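PDB 3IHU: transcriptional regulator, GntR family, which probably binds DNA through a winged helix-turn-helix domain of the GntR family and acts as a transcription factor, with an all-helical FCD domain attached. Local coordinates for residues 98-101 with 102-105. Residues are numbered along the deposited sequence; the frame is centred on the assembly and turned at random.
Sequences TGLL and ARAA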
loop_
_atom_site.group_PDB
_atom_site.type_symbol
_atom_site.label_atom_id
_atom_site.label_comp_id
_atom_site.label_asym_id
_atom_site.label_seq_id
_atom_site.Cartn_x
_atom_site.Cartn_y
_atom_site.Cartn_z
ATOM N N THR A 98 5.431 -6.852 -5.766
ATOM C CA THR A 98 6.387 -5.893 -5.170
ATOM C C THR A 98 7.742 -6.163 -5.703
ATOM O O THR A 98 8.526 -5.268 -5.950
ATOM C CB THR A 98 6.418 -5.944 -3.639
ATOM O OG1 THR A 98 5.094 -5.752 -3.123
ATOM C CG2 THR A 98 7.375 -4.843 -3.061
ATOM N N GLY A 99 8.059 -7.436 -5.831
ATOM C CA GLY A 99 9.211 -7.839 -6.570
ATOM C C GLY A 99 9.286 -7.233 -7.949
ATOM O O GLY A 99 10.310 -6.685 -8.323
ATOM N N LEU A 100 8.220 -7.363 -8.735
ATOM C CA LEU A 100 8.193 -6.759 -10.030
ATOM C C LEU A 100 8.236 -5.231 -10.001
ATOM O O LEU A 100 8.776 -4.641 -10.892
ATOM C CB LEU A 100 7.000 -7.228 -10.831
ATOM C CG LEU A 100 6.882 -6.863 -12.275
ATOM C CD1 LEU A 100 8.164 -7.111 -13.006
ATOM C CD2 LEU A 100 5.640 -7.710 -12.892
ATOM N N LEU A 101 7.613 -4.587 -9.023
ATOM C CA LEU A 101 7.711 -3.137 -8.910
ATOM C C LEU A 101 9.196 -2.662 -8.825
ATOM O O LEU A 101 9.603 -1.715 -9.521
ATOM C CB LEU A 101 6.964 -2.681 -7.683
ATOM C CG LEU A 101 6.886 -1.178 -7.390
ATOM C CD1 LEU A 101 5.988 -0.454 -8.382
ATOM C CD2 LEU A 101 6.549 -0.957 -5.905
ATOM N N ALA A 102 9.949 -3.284 -7.915
ATOM C CA ALA A 102 11.381 -3.000 -7.700
ATOM C C ALA A 102 12.145 -3.341 -8.957
ATOM O O ALA A 102 12.977 -2.573 -9.422
ATOM C CB ALA A 102 11.922 -3.823 -6.512
ATOM N N ARG A 103 11.899 -4.537 -9.502
ATOM C CA ARG A 103 12.546 -4.934 -10.736
ATOM C C ARG A 103 12.377 -3.941 -11.844
ATOM O O ARG A 103 13.360 -3.513 -12.471
ATOM C CB ARG A 103 12.046 -6.291 -11.204
ATOM C CG ARG A 103 12.732 -6.813 -12.486
ATOM C CD ARG A 103 12.052 -8.090 -13.029
ATOM N NE ARG A 103 12.914 -8.581 -14.084
ATOM C CZ ARG A 103 13.978 -9.358 -13.915
ATOM N NH1 ARG A 103 14.280 -9.893 -12.751
ATOM N NH2 ARG A 103 14.730 -9.628 -14.952
ATOM N N ALA A 104 11.153 -3.509 -12.079
ATOM C CA ALA A 104 10.906 -2.593 -13.191
ATOM C C ALA A 104 11.536 -1.203 -12.929
ATOM O O ALA A 104 11.913 -0.512 -13.882
ATOM C CB ALA A 104 9.430 -2.453 -13.473
ATOM N N ALA A 105 11.542 -0.759 -11.664
ATOM C CA ALA A 105 12.031 0.555 -11.307
ATOM C C ALA A 105 13.499 0.729 -11.680
ATOM O O ALA A 105 13.933 1.869 -11.798
ATOM C CB ALA A 105 11.828 0.889 -9.762
#
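Nothing of 98-101 lies on either face or at the edge of the flat guanidinium of Arg103; Leu100 reaches only the methylene stem behind it. CD1 of Leu100 lies 4.0 Å from CD of Arg103, a methyl against a methylene, with the two side chains crossing at a slant. Leu100 gets there with CG anti to its backbone N (chi1 -172°), while Arg103 runs extended from CG to NE and takes its charged end away from the 98-101 turn. There NH1 forms salt bridges with Asp199 and Glu202 at the start of helix 198-219, so the arginine ties two helices together. Four i to i+4 backbone bonds of 2.9 to 3.1 Å join the turns: Ala102 N to Thr98 O, Arg103 N to Gly99 O, Ala104 N to Leu100 O and Ala105 N to Leu101 O. The last is the most bent, at 146° about the hydrogen. This is the C-terminal part of helix 84-105, in the helical bundle of the FCD domain, the C-terminal domain of this GntR subfamily. Its buried faces look different ways: Leu101 packs on Tyr145 and Leu148 of helix 134-152, Ala102 on Ile189 and Val193 of helix 179-195, and Ala105 on both helices. Within the turn, CB of Arg103 sits 3.4 Å from Gly99 O, and CB of Ala104 equally close to Leu100 O.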